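Local coordinates for phosphoglycerol transferase GacH (Streptococcus pyogenes MGAS5005, PDB 6DGM), which probably transfers glycerol phosphate onto the rhamnose polysaccharide of the streptococcal cell wall through its extracellular, manganese-binding, sulfatase-like catalytic domain, at residues T236-L241 / G274-S279; K288-Y293 / H306-S311; L44-L49 / S243-E248; M80-Y85 / A90-Q95. All coordinates share one frame; numbering follows the deposited sequence.

Contact 1: residues T236-L241 / G274-S279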
loop_
_atom_site.group_PDB
_atom_site.type_symbol
_atom_site.label_atom_id
_atom_site.label_comp_id
_atom_site.label_asym_id
_atom_site.label_seq_id
_atom_site.Cartn_x
_atom_site.Cartn_y
_atom_site.Cartn_z
ATOM N N THR A 236 10.179 23.157 2.076
ATOM C CA THR A 236 9.947 23.612 3.444
ATOM C C THR A 236 8.493 23.423 3.845
ATOM O O THR A 236 8.205 22.918 4.934
ATOM C CB THR A 236 10.379 25.073 3.572
ATOM O OG1 THR A 236 11.800 25.150 3.433
ATOM C CG2 THR A 236 9.953 25.677 4.932
ATOM N N SER A 237 7.555 23.840 2.982
ATOM C CA SER A 237 6.139 23.672 3.289
ATOM C C SER A 237 5.784 22.199 3.459
ATOM O O SER A 237 5.026 21.830 4.365
ATOM C CB SER A 237 5.287 24.251 2.152
ATOM O OG SER A 237 5.589 25.616 1.927
ATOM N N TYR A 238 6.291 21.352 2.562
ATOM C CA TYR A 238 6.055 19.914 2.659
ATOM C C TYR A 238 6.619 19.341 3.954
ATOM O O TYR A 238 5.964 18.525 4.616
ATOM C CB TYR A 238 6.693 19.234 1.450
ATOM C CG TYR A 238 6.745 17.729 1.532
ATOM C CD1 TYR A 238 5.625 16.976 1.244
ATOM C CD2 TYR A 238 7.922 17.076 1.890
ATOM C CE1 TYR A 238 5.676 15.587 1.324
ATOM C CE2 TYR A 238 7.987 15.702 1.957
ATOM C CZ TYR A 238 6.853 14.967 1.684
ATOM O OH TYR A 238 6.916 13.587 1.754
ATOM N N ALA A 239 7.847 19.742 4.331
ATOM C CA ALA A 239 8.446 19.225 5.557
ATOM C C ALA A 239 7.634 19.633 6.786
ATOM O O ALA A 239 7.468 18.838 7.722
ATOM C CB ALA A 239 9.894 19.692 5.706
ATOM N N ARG A 240 7.134 20.865 6.800
ATOM C CA ARG A 240 6.267 21.309 7.883
ATOM C C ARG A 240 5.015 20.447 7.958
ATOM O O ARG A 240 4.608 20.016 9.039
ATOM C CB ARG A 240 5.909 22.786 7.701
ATOM C CG ARG A 240 7.075 23.701 7.962
ATOM C CD ARG A 240 6.806 25.089 7.438
ATOM N NE ARG A 240 7.915 25.970 7.786
ATOM C CZ ARG A 240 8.091 27.190 7.305
ATOM N NH1 ARG A 240 7.230 27.696 6.435
ATOM N NH2 ARG A 240 9.149 27.892 7.683
ATOM N N LEU A 241 4.383 20.189 6.807
ATOM C CA LEU A 241 3.197 19.339 6.781
ATOM C C LEU A 241 3.512 17.924 7.252
ATOM O O LEU A 241 2.723 17.323 7.991
ATOM C CB LEU A 241 2.594 19.347 5.374
ATOM C CG LEU A 241 1.942 20.679 4.987
ATOM C CD1 LEU A 241 1.605 20.681 3.501
ATOM C CD2 LEU A 241 0.677 20.929 5.769
ATOM N N GLY A 274 6.140 15.611 -5.835
ATOM C CA GLY A 274 6.730 16.068 -7.075
ATOM C C GLY A 274 7.270 17.476 -6.930
ATOM O O GLY A 274 6.775 18.420 -7.566
ATOM N N LEU A 275 8.247 17.640 -6.047
ATOM C CA LEU A 275 8.848 18.946 -5.849
ATOM C C LEU A 275 10.351 18.979 -6.040
ATOM O O LEU A 275 10.914 20.078 -6.078
ATOM C CB LEU A 275 8.522 19.503 -4.453
ATOM C CG LEU A 275 8.963 18.663 -3.243
ATOM C CD1 LEU A 275 10.414 18.877 -2.867
ATOM C CD2 LEU A 275 8.042 18.963 -2.060
ATOM N N TYR A 276 11.012 17.815 -6.178
ATOM C CA TYR A 276 12.459 17.805 -6.281
ATOM C C TYR A 276 12.885 17.804 -7.746
ATOM O O TYR A 276 12.307 17.078 -8.557
ATOM C CB TYR A 276 13.020 16.528 -5.664
ATOM C CG TYR A 276 12.686 16.252 -4.219
ATOM C CD1 TYR A 276 13.413 16.861 -3.201
ATOM C CD2 TYR A 276 11.681 15.356 -3.863
ATOM C CE1 TYR A 276 13.147 16.602 -1.880
ATOM C CE2 TYR A 276 11.396 15.087 -2.527
ATOM C CZ TYR A 276 12.134 15.723 -1.535
ATOM O OH TYR A 276 11.870 15.445 -0.204
ATOM N N PRO A 277 13.910 18.575 -8.097
ATOM C CA PRO A 277 14.568 18.375 -9.392
ATOM C C PRO A 277 15.401 17.104 -9.363
ATOM O O PRO A 277 15.807 16.624 -8.302
ATOM C CB PRO A 277 15.451 19.618 -9.536
ATOM C CG PRO A 277 15.784 19.981 -8.135
ATOM C CD PRO A 277 14.576 19.609 -7.287
ATOM N N ASP A 278 15.654 16.543 -10.550
ATOM C CA ASP A 278 16.439 15.314 -10.616
ATOM C C ASP A 278 17.809 15.486 -9.969
ATOM O O ASP A 278 18.359 14.524 -9.418
ATOM C CB ASP A 278 16.599 14.839 -12.057
ATOM C CG ASP A 278 15.378 14.085 -12.575
ATOM O OD1 ASP A 278 14.443 13.805 -11.800
ATOM O OD2 ASP A 278 15.375 13.781 -13.790
ATOM N N SER A 279 18.372 16.691 -10.019
ATOM C CA SER A 279 19.682 16.920 -9.426
ATOM C C SER A 279 19.692 16.605 -7.931
ATOM O O SER A 279 20.751 16.287 -7.379
ATOM C CB SER A 279 20.071 18.380 -9.630
ATOM O OG SER A 279 19.236 19.200 -8.844
#
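Y238 and L275 make most of this small, buried contact, 98 Å² over both sides. Y238, on helix 229-257, directs its CB at the loop that follows strand 263-269; L275 comes back from that loop at about a right angle to it. The touch falls at the root of the tyrosine: CD2 of L275 lies 3.8 Å from Y238 CB and 4.0 Å from Y238 CG. In L275, CG is wedged between the backbone N and the carbonyl carbon (chi1 59°), and the two methyls part company. CD2 goes to the helix, while CD1 settles over the face of the next ring, 3.5 Å above the plane of Y276. That ring joins more loosely, its OH 4.5 Å from Y238 CE2.

No hydrogen bond crosses between the two segments, and the polar end of Y238 is used elsewhere, its OH bonding to S48 O and S50 N. W212 meets the same ring edge-to-face. This is plain helix-against-loop packing in a sulfatase-type alpha/beta fold of the alkaline phosphatase clan, and it lies in the neighbourhood of the metal site: the Y238 side chain is about 10 Å from the bound manganese.

Contact 2: residues K288-Y293 / H306-S311; sequences KYLTDY and HPLINS
The edge of the large mixed sheet of this alkaline-phosphatase-like fold is where these segments meet: 308-310 is an outermost strand, and 77-81 runs between it and strand 290-297. Because the two strands are not direct neighbours, their side chains have to reach each other past the intervening one, and the backbones stay apart, with the CA atoms of L290 and L308 8.4 Å from each other.

Y293 does most of the reaching. Its CG takes the position between backbone N and carbonyl carbon (chi1 86°), which carries the ring toward I309 and H306. The I309 side chain crosses the tyrosine at about a right angle and lays its CD1 over one face, 3.9 Å from the ring centroid and 27° off the normal, a CH-pi contact. That methyl sits toward the phenol end of the ring, 3.5 Å from Y293 CZ. Beyond the sheet, helix 328-339 supplies L337, which touches both I309 and H306, and the H306 imidazole turns away to bond E320 through NE2.

Farther along the strand, L290 CD2 and L308 CD1 press together at 3.4 Å, tighter than usual for two methyls. The phenol of Y293 closes the contact at its other end: OH donates to H306 O over 2.7 Å, arriving in the carbonyl plane on a lone pair, at a C=O...O angle of 137°.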
loop_
_atom_site.group_PDB
_atom_site.type_symbol
_atom_site.label_atom_id
_atom_site.label_comp_id
_atom_site.label_asym_id
_atom_site.label_seq_id
_atom_site.Cartn_x
_atom_site.Cartn_y
_atom_site.Cartn_z
ATOM N N LYS A 288 14.513 8.473 -5.992
ATOM C CA LYS A 288 13.334 9.160 -6.514
ATOM C C LYS A 288 12.076 8.306 -6.399
ATOM O O LYS A 288 10.972 8.852 -6.491
ATOM C CB LYS A 288 13.599 9.570 -7.957
ATOM C CG LYS A 288 12.524 10.379 -8.625
ATOM C CD LYS A 288 13.037 10.877 -9.990
ATOM C CE LYS A 288 11.915 11.453 -10.833
ATOM N NZ LYS A 288 12.449 11.937 -12.155
ATOM N N TYR A 289 12.216 6.990 -6.173
ATOM C CA TYR A 289 11.088 6.066 -6.183
ATOM C C TYR A 289 11.007 5.210 -4.926
ATOM O O TYR A 289 10.349 4.162 -4.947
ATOM C CB TYR A 289 11.145 5.174 -7.432
ATOM C CG TYR A 289 11.104 5.989 -8.699
ATOM C CD1 TYR A 289 9.896 6.401 -9.232
ATOM C CD2 TYR A 289 12.278 6.394 -9.341
ATOM C CE1 TYR A 289 9.839 7.156 -10.389
ATOM C CE2 TYR A 289 12.232 7.170 -10.500
ATOM C CZ TYR A 289 11.008 7.547 -11.014
ATOM O OH TYR A 289 10.950 8.316 -12.150
ATOM N N LEU A 290 11.615 5.639 -3.820
ATOM C CA LEU A 290 11.631 4.852 -2.591
ATOM C C LEU A 290 10.961 5.630 -1.464
ATOM O O LEU A 290 11.520 6.611 -0.954
ATOM C CB LEU A 290 13.061 4.461 -2.212
ATOM C CG LEU A 290 13.732 3.473 -3.166
ATOM C CD1 LEU A 290 15.197 3.318 -2.840
ATOM C CD2 LEU A 290 13.016 2.118 -3.112
ATOM N N THR A 291 9.789 5.154 -1.041
ATOM C CA THR A 291 9.053 5.738 0.071
ATOM C C THR A 291 9.203 4.861 1.315
ATOM O O THR A 291 9.783 3.774 1.279
ATOM C CB THR A 291 7.571 5.859 -0.285
ATOM O OG1 THR A 291 7.011 4.536 -0.383
ATOM C CG2 THR A 291 7.365 6.587 -1.601
ATOM N N ASP A 292 8.639 5.342 2.428
ATOM C CA ASP A 292 8.650 4.617 3.700
ATOM C C ASP A 292 7.407 3.761 3.871
ATOM O O ASP A 292 6.317 4.140 3.445
ATOM C CB ASP A 292 8.713 5.629 4.846
ATOM C CG ASP A 292 9.948 6.492 4.775
ATOM O OD1 ASP A 292 9.907 7.537 4.070
ATOM O OD2 ASP A 292 10.975 6.106 5.395
ATOM N N TYR A 293 7.578 2.602 4.502
ATOM C CA TYR A 293 6.434 1.802 4.914
ATOM C C TYR A 293 6.702 1.179 6.282
ATOM O O TYR A 293 7.846 0.976 6.694
ATOM C CB TYR A 293 6.079 0.685 3.906
ATOM C CG TYR A 293 6.873 -0.597 4.119
ATOM C CD1 TYR A 293 6.397 -1.592 4.965
ATOM C CD2 TYR A 293 8.111 -0.799 3.501
ATOM C CE1 TYR A 293 7.121 -2.737 5.193
ATOM C CE2 TYR A 293 8.844 -1.951 3.728
ATOM C CZ TYR A 293 8.340 -2.920 4.569
ATOM O OH TYR A 293 9.036 -4.079 4.816
ATOM N N HIS A 306 12.537 -7.051 5.763
ATOM C CA HIS A 306 12.084 -6.735 4.408
ATOM C C HIS A 306 12.463 -5.294 4.098
ATOM O O HIS A 306 11.607 -4.401 4.041
ATOM C CB HIS A 306 10.570 -6.923 4.286
ATOM C CG HIS A 306 10.129 -8.343 4.438
ATOM N ND1 HIS A 306 10.508 -9.339 3.561
ATOM C CD2 HIS A 306 9.360 -8.942 5.378
ATOM C CE1 HIS A 306 9.977 -10.486 3.946
ATOM N NE2 HIS A 306 9.279 -10.273 5.048
ATOM N N PRO A 307 13.754 -5.030 3.882
ATOM C CA PRO A 307 14.198 -3.624 3.778
ATOM C C PRO A 307 13.681 -2.897 2.552
ATOM O O PRO A 307 13.608 -1.661 2.576
ATOM C CB PRO A 307 15.728 -3.721 3.756
ATOM C CG PRO A 307 16.027 -5.156 3.367
ATOM C CD PRO A 307 14.879 -5.984 3.884
ATOM N N LEU A 308 13.330 -3.619 1.490
ATOM C CA LEU A 308 12.895 -3.005 0.240
ATOM C C LEU A 308 11.899 -3.963 -0.397
ATOM O O LEU A 308 12.264 -5.080 -0.792
ATOM C CB LEU A 308 14.090 -2.776 -0.681
ATOM C CG LEU A 308 13.794 -2.353 -2.118
ATOM C CD1 LEU A 308 12.934 -1.129 -2.148
ATOM C CD2 LEU A 308 15.097 -2.125 -2.866
ATOM N N ILE A 309 10.646 -3.525 -0.507
ATOM C CA ILE A 309 9.595 -4.329 -1.110
ATOM C C ILE A 309 8.770 -3.433 -2.024
ATOM O O ILE A 309 8.976 -2.222 -2.100
ATOM C CB ILE A 309 8.710 -5.028 -0.066
ATOM C CG1 ILE A 309 7.937 -4.015 0.777
ATOM C CG2 ILE A 309 9.577 -5.949 0.830
ATOM C CD1 ILE A 309 7.090 -4.683 1.862
ATOM N N ASN A 310 7.845 -4.056 -2.740
ATOM C CA ASN A 310 6.943 -3.364 -3.646
ATOM C C ASN A 310 5.581 -3.221 -2.989
ATOM O O ASN A 310 5.241 -3.953 -2.061
ATOM C CB ASN A 310 6.778 -4.222 -4.901
ATOM C CG ASN A 310 6.502 -3.404 -6.136
ATOM O OD1 ASN A 310 7.141 -2.373 -6.374
ATOM N ND2 ASN A 310 5.542 -3.860 -6.940
ATOM N N SER A 311 4.779 -2.282 -3.506
ATOM C CA SER A 311 3.425 -2.108 -2.978
ATOM C C SER A 311 2.608 -3.397 -3.090
ATOM O O SER A 311 1.764 -3.684 -2.233
ATOM C CB SER A 311 2.706 -0.965 -3.701
ATOM O OG SER A 311 2.563 -1.178 -5.109
#

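Contact 3: residues L44-L49 / S243-E248; sequences LLSESL and SFTDKE. With MN (manganese (II) ion), chain C; 1GP (sn-glycerol-1-phosphate), chain D.
The manganese site of the sulfatase-like catalytic domain lies just beyond strand 40-46, and here that stretch of chain meets helix 229-257. T245 turns its CG2 methyl to the segment 44-49. It lies 3.8 Å from L49 CD1 and 4.2 Å from S46 OG; nothing polar is exchanged. With CG2 set anti to the backbone N, the T245 hydroxyl is left to D182 and N208.

Between S46 and L49 the chain makes a type II beta turn, closed by L49 N to S46 O. S46 and L49 face the helix, while E47 reaches to the metal. Both carboxylate oxygens of E47 bind manganese, OE1 at 2.2 Å and OE2 at 2.3 Å, and O2P of the sn-glycerol-1-phosphate takes another position at 2.3 Å. S48 OG donates to E47 OE1 over 2.7 Å on the anti lone pair, a second-shell bond that adds to the hold of the metal on the carboxylate. T89, D270 and H271 complete the metal site.

Helix 229-257 thus lies against one side of the turn, with F267 of strand 263-269 touching S46 and L49, and I68 of helix 66-74 also packing on L49.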
loop_
_atom_site.group_PDB
_atom_site.type_symbol
_atom_site.label_atom_id
_atom_site.label_comp_id
_atom_site.label_asym_id
_atom_site.label_seq_id
_atom_site.Cartn_x
_atom_site.Cartn_y
_atom_site.Cartn_z
ATOM N N LEU A 44 -3.228 2.053 4.969
ATOM C CA LEU A 44 -3.181 3.508 5.141
ATOM C C LEU A 44 -2.183 4.043 4.123
ATOM O O LEU A 44 -0.970 4.008 4.348
ATOM C CB LEU A 44 -2.754 3.833 6.559
ATOM C CG LEU A 44 -3.086 5.215 7.134
ATOM C CD1 LEU A 44 -2.561 6.310 6.227
ATOM C CD2 LEU A 44 -4.564 5.382 7.347
ATOM N N LEU A 45 -2.696 4.491 2.980
ATOM C CA LEU A 45 -1.899 5.158 1.958
ATOM C C LEU A 45 -1.755 6.605 2.400
ATOM O O LEU A 45 -2.736 7.350 2.426
ATOM C CB LEU A 45 -2.590 5.030 0.608
ATOM C CG LEU A 45 -1.830 5.532 -0.630
ATOM C CD1 LEU A 45 -2.512 5.094 -1.927
ATOM C CD2 LEU A 45 -1.645 7.067 -0.609
ATOM N N SER A 46 -0.541 6.988 2.769
ATOM C CA SER A 46 -0.230 8.322 3.277
ATOM C C SER A 46 0.312 9.126 2.094
ATOM O O SER A 46 1.473 8.973 1.695
ATOM C CB SER A 46 0.775 8.217 4.417
ATOM O OG SER A 46 1.033 9.492 4.992
ATOM N N GLU A 47 -0.551 9.949 1.510
ATOM C CA GLU A 47 -0.267 10.638 0.262
ATOM C C GLU A 47 1.062 11.365 0.308
ATOM O O GLU A 47 1.301 12.202 1.175
ATOM C CB GLU A 47 -1.405 11.626 0.014
ATOM C CG GLU A 47 -1.227 12.541 -1.212
ATOM C CD GLU A 47 -0.989 11.758 -2.484
ATOM O OE1 GLU A 47 0.101 11.917 -3.064
ATOM O OE2 GLU A 47 -1.879 10.995 -2.898
ATOM N N SER A 48 1.914 11.043 -0.646
ATOM C CA SER A 48 3.178 11.724 -0.884
ATOM C C SER A 48 4.154 11.644 0.282
ATOM O O SER A 48 5.102 12.430 0.329
ATOM C CB SER A 48 2.944 13.190 -1.280
ATOM O OG SER A 48 2.331 13.281 -2.547
ATOM N N LEU A 49 3.998 10.704 1.208
ATOM C CA LEU A 49 4.884 10.653 2.365
ATOM C C LEU A 49 6.202 9.936 2.064
ATOM O O LEU A 49 6.228 8.751 1.724
ATOM C CB LEU A 49 4.181 10.003 3.557
ATOM C CG LEU A 49 5.059 10.010 4.816
ATOM C CD1 LEU A 49 4.233 10.354 6.031
ATOM C CD2 LEU A 49 5.784 8.684 5.010
ATOM N N SER A 243 5.606 17.139 9.503
ATOM C CA SER A 243 5.746 17.168 10.955
ATOM C C SER A 243 4.401 16.966 11.651
ATOM O O SER A 243 4.348 16.350 12.728
ATOM C CB SER A 243 6.430 18.467 11.396
ATOM O OG SER A 243 5.510 19.544 11.483
ATOM N N PHE A 244 3.309 17.473 11.058
ATOM C CA PHE A 244 1.980 17.236 11.623
ATOM C C PHE A 244 1.569 15.784 11.422
ATOM O O PHE A 244 1.087 15.123 12.348
ATOM C CB PHE A 244 0.923 18.152 10.982
ATOM C CG PHE A 244 1.054 19.600 11.351
ATOM C CD1 PHE A 244 0.569 20.061 12.559
ATOM C CD2 PHE A 244 1.628 20.512 10.472
ATOM C CE1 PHE A 244 0.683 21.408 12.909
ATOM C CE2 PHE A 244 1.757 21.848 10.824
ATOM C CZ PHE A 244 1.278 22.301 12.036
ATOM N N THR A 245 1.761 15.266 10.208
ATOM C CA THR A 245 1.436 13.869 9.959
ATOM C C THR A 245 2.180 12.968 10.921
ATOM O O THR A 245 1.618 12.000 11.439
ATOM C CB THR A 245 1.789 13.496 8.526
ATOM O OG1 THR A 245 0.937 14.238 7.642
ATOM C CG2 THR A 245 1.620 11.992 8.274
ATOM N N ASP A 246 3.438 13.300 11.198
ATOM C CA ASP A 246 4.257 12.461 12.055
ATOM C C ASP A 246 3.680 12.395 13.460
ATOM O O ASP A 246 3.530 11.307 14.033
ATOM C CB ASP A 246 5.677 13.010 12.069
ATOM C CG ASP A 246 6.618 12.150 12.860
ATOM O OD1 ASP A 246 6.919 11.035 12.399
ATOM O OD2 ASP A 246 7.060 12.600 13.931
ATOM N N LYS A 247 3.329 13.552 14.028
ATOM C CA LYS A 247 2.739 13.579 15.364
ATOM C C LYS A 247 1.366 12.920 15.388
ATOM O O LYS A 247 1.039 12.200 16.342
ATOM C CB LYS A 247 2.654 15.014 15.867
ATOM C CG LYS A 247 4.001 15.656 16.070
ATOM C CD LYS A 247 3.834 17.107 16.494
ATOM C CE LYS A 247 5.171 17.816 16.554
ATOM N NZ LYS A 247 5.849 17.808 15.226
ATOM N N GLU A 248 0.538 13.170 14.369
ATOM C CA GLU A 248 -0.800 12.601 14.373
ATOM C C GLU A 248 -0.764 11.088 14.181
ATOM O O GLU A 248 -1.639 10.387 14.691
ATOM C CB GLU A 248 -1.675 13.255 13.306
ATOM C CG GLU A 248 -1.867 14.755 13.492
ATOM C CD GLU A 248 -2.632 15.108 14.755
ATOM O OE1 GLU A 248 -3.281 14.209 15.348
ATOM O OE2 GLU A 248 -2.587 16.299 15.168
HETATM MN MN MN C . -0.414 10.292 -4.512
HETATM C C3 1GP D . -6.949 12.310 -5.343
HETATM O O3 1GP D . -5.836 10.221 -4.754
HETATM C C2 1GP D . -5.927 11.267 -5.743
HETATM O O2 1GP D . -8.287 11.819 -5.389
HETATM C C1 1GP D . -4.560 11.901 -5.953
HETATM O O1P 1GP D . -3.683 10.990 -6.621
HETATM O O2P 1GP D . -1.193 11.737 -6.060
HETATM O O3P 1GP D . -1.915 10.527 -8.283
HETATM O O4P 1GP D . -2.591 12.938 -7.828
HETATM P P 1GP D . -2.271 11.553 -7.184
#

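Contact 4: residues M80-Y85 / A90-Q95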
loop_
_atom_site.group_PDB
_atom_site.type_symbol
_atom_site.label_atom_id
_atom_site.label_comp_id
_atom_site.label_asym_id
_atom_site.label_seq_id
_atom_site.Cartn_x
_atom_site.Cartn_y
_atom_site.Cartn_z
ATOM N N MET A 80 9.572 1.135 0.356
ATOM C CA MET A 80 8.709 0.618 -0.692
ATOM C C MET A 80 9.129 1.230 -2.019
ATOM O O MET A 80 9.267 2.457 -2.129
ATOM C CB MET A 80 7.259 1.014 -0.422
ATOM C CG MET A 80 6.265 0.351 -1.351
ATOM S SD MET A 80 4.736 1.278 -1.481
ATOM C CE MET A 80 5.229 2.592 -2.604
ATOM N N GLN A 81 9.294 0.391 -3.028
ATOM C CA GLN A 81 9.532 0.900 -4.369
ATOM C C GLN A 81 8.201 1.360 -4.964
ATOM O O GLN A 81 7.226 0.596 -4.999
ATOM C CB GLN A 81 10.167 -0.154 -5.262
ATOM C CG GLN A 81 10.516 0.409 -6.610
ATOM C CD GLN A 81 11.399 -0.494 -7.407
ATOM O OE1 GLN A 81 12.577 -0.655 -7.100
ATOM N NE2 GLN A 81 10.832 -1.108 -8.437
ATOM N N SER A 82 8.152 2.603 -5.411
ATOM C CA SER A 82 6.976 3.147 -6.067
ATOM C C SER A 82 7.175 3.084 -7.575
ATOM O O SER A 82 8.298 3.171 -8.076
ATOM C CB SER A 82 6.775 4.610 -5.659
ATOM O OG SER A 82 5.674 5.193 -6.327
ATOM N N ASP A 83 6.064 2.980 -8.298
ATOM C CA ASP A 83 6.097 2.940 -9.747
ATOM C C ASP A 83 6.104 4.309 -10.401
ATOM O O ASP A 83 6.290 4.370 -11.624
ATOM C CB ASP A 83 4.893 2.150 -10.268
ATOM C CG ASP A 83 4.943 0.714 -9.833
ATOM O OD1 ASP A 83 5.783 -0.024 -10.381
ATOM O OD2 ASP A 83 4.201 0.336 -8.904
ATOM N N SER A 84 5.931 5.391 -9.639
ATOM C CA SER A 84 5.828 6.711 -10.252
ATOM C C SER A 84 6.324 7.764 -9.280
ATOM O O SER A 84 6.702 7.465 -8.147
ATOM C CB SER A 84 4.409 6.948 -10.768
ATOM O OG SER A 84 3.459 6.596 -9.785
ATOM N N TYR A 85 6.380 8.999 -9.777
ATOM C CA TYR A 85 6.898 10.149 -9.043
ATOM C C TYR A 85 5.892 11.277 -9.149
ATOM O O TYR A 85 5.424 11.584 -10.244
ATOM C CB TYR A 85 8.244 10.580 -9.632
ATOM C CG TYR A 85 8.817 11.848 -9.032
ATOM C CD1 TYR A 85 9.377 11.851 -7.766
ATOM C CD2 TYR A 85 8.825 13.027 -9.756
ATOM C CE1 TYR A 85 9.910 13.016 -7.218
ATOM C CE2 TYR A 85 9.361 14.186 -9.222
ATOM C CZ TYR A 85 9.896 14.166 -7.954
ATOM O OH TYR A 85 10.432 15.324 -7.427
ATOM N N ALA A 90 -3.496 5.810 -7.160
ATOM C CA ALA A 90 -4.423 4.701 -7.348
ATOM C C ALA A 90 -3.745 3.448 -7.887
ATOM O O ALA A 90 -4.257 2.336 -7.668
ATOM C CB ALA A 90 -5.555 5.158 -8.272
ATOM N N ASN A 91 -2.594 3.593 -8.562
ATOM C CA ASN A 91 -1.887 2.412 -9.052
ATOM C C ASN A 91 -1.206 1.679 -7.910
ATOM O O ASN A 91 -1.210 0.445 -7.877
ATOM C CB ASN A 91 -0.892 2.801 -10.135
ATOM C CG ASN A 91 -1.577 3.250 -11.394
ATOM O OD1 ASN A 91 -2.678 2.794 -11.696
ATOM N ND2 ASN A 91 -0.952 4.160 -12.124
ATOM N N MET A 92 -0.620 2.407 -6.960
ATOM C CA MET A 92 -0.088 1.743 -5.770
ATOM C C MET A 92 -1.219 1.122 -4.962
ATOM O O MET A 92 -1.115 -0.018 -4.485
ATOM C CB MET A 92 0.729 2.729 -4.937
ATOM C CG MET A 92 2.236 2.711 -5.270
ATOM S SD MET A 92 2.670 2.995 -6.990
ATOM C CE MET A 92 2.293 4.738 -7.155
ATOM N N GLU A 93 -2.333 1.841 -4.851
ATOM C CA GLU A 93 -3.500 1.353 -4.131
ATOM C C GLU A 93 -3.983 0.017 -4.688
ATOM O O GLU A 93 -4.184 -0.947 -3.935
ATOM C CB GLU A 93 -4.587 2.413 -4.262
ATOM C CG GLU A 93 -5.814 2.231 -3.378
ATOM C CD GLU A 93 -6.869 3.249 -3.753
ATOM O OE1 GLU A 93 -6.480 4.365 -4.153
ATOM O OE2 GLU A 93 -8.075 2.923 -3.701
ATOM N N PHE A 94 -4.171 -0.061 -6.009
ATOM C CA PHE A 94 -4.585 -1.304 -6.658
ATOM C C PHE A 94 -3.648 -2.451 -6.304
ATOM O O PHE A 94 -4.085 -3.575 -6.022
ATOM C CB PHE A 94 -4.584 -1.096 -8.182
ATOM C CG PHE A 94 -4.781 -2.357 -8.988
ATOM C CD1 PHE A 94 -3.704 -3.193 -9.289
ATOM C CD2 PHE A 94 -6.029 -2.692 -9.480
ATOM C CE1 PHE A 94 -3.868 -4.350 -10.058
ATOM C CE2 PHE A 94 -6.207 -3.847 -10.262
ATOM C CZ PHE A 94 -5.130 -4.686 -10.531
ATOM N N GLN A 95 -2.348 -2.187 -6.326
ATOM C CA GLN A 95 -1.372 -3.234 -6.056
ATOM C C GLN A 95 -1.447 -3.707 -4.608
ATOM O O GLN A 95 -1.302 -4.913 -4.333
ATOM C CB GLN A 95 0.025 -2.722 -6.396
ATOM C CG GLN A 95 0.224 -2.470 -7.880
ATOM C CD GLN A 95 1.564 -1.915 -8.175
ATOM O OE1 GLN A 95 2.524 -2.660 -8.321
ATOM N NE2 GLN A 95 1.663 -0.589 -8.237
HETATM O O HOH W 1 4.918 -2.613 -9.717
HETATM O O HOH W 2 1.823 4.748 -11.267
#
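Strand 77-81 gives way to a loop that passes alongside helix 89-98, the two backbones drawing nearest at S82 and M92, whose CA atoms are 7.2 Å apart. M92 fills the gap, with 87 Å² of its surface buried here. Its chain bends at chi2 and again at chi3, curling the thioether against the loop. The terminal CE lies 3.4 Å from S84 OG and 3.5 Å from S82 OG, and SD receives a weak hydrogen bond from D83 N at 3.6 Å. On the strand side, M80 CE packs against M92 CG.

One turn further on, Q95 and D83 approach from opposite directions, amide and carboxylate planes 36° apart. Q95 NE2 donates to D83 OD2 over 2.8 Å, nearly straight at 169°; OD2 is met on its anti side, with the donor 34° out of the carboxylate plane. The same NE2 also bonds N91 O within the helix, so two acceptors hold the amide's orientation. A water donates to both D83 OD1 and Q95 OE1, closing a second bridge; another water links S84 OG to N91 ND2.

S82 OG is bonded to D270 O and S84 OG to G87 O, tying the loop to the active site. This strand-loop-helix unit borders the metal centre of the sulfatase-like fold: helix 89-98 starts at T89, a manganese ligand that also bonds the glycerol phosphate.

All four contacts are largely buried, but they differ in chemistry. Contacts 1 and 3 are small and apolar, each a single helix residue meeting a loop or strand end, and both use helix 229-257; Y238 OH reaches S48 O at 2.6 Å, joining them. Contacts 2 and 4 are about twice as large or more and lie toward the 308-310 edge of the main sheet. Contact 4 includes strand 77-81, and contact 2 spans the strands on either side of it: Y289 O to S82 N and I309 O to Q81 N stitch them together. Contact 4 is the most polar, with waters included, and contact 2 has a single hydrogen bond. Contact 3 alone holds a metal ligand, while D278 OD1 to K288 NZ, 2.8 Å, bridges contacts 1 and 2.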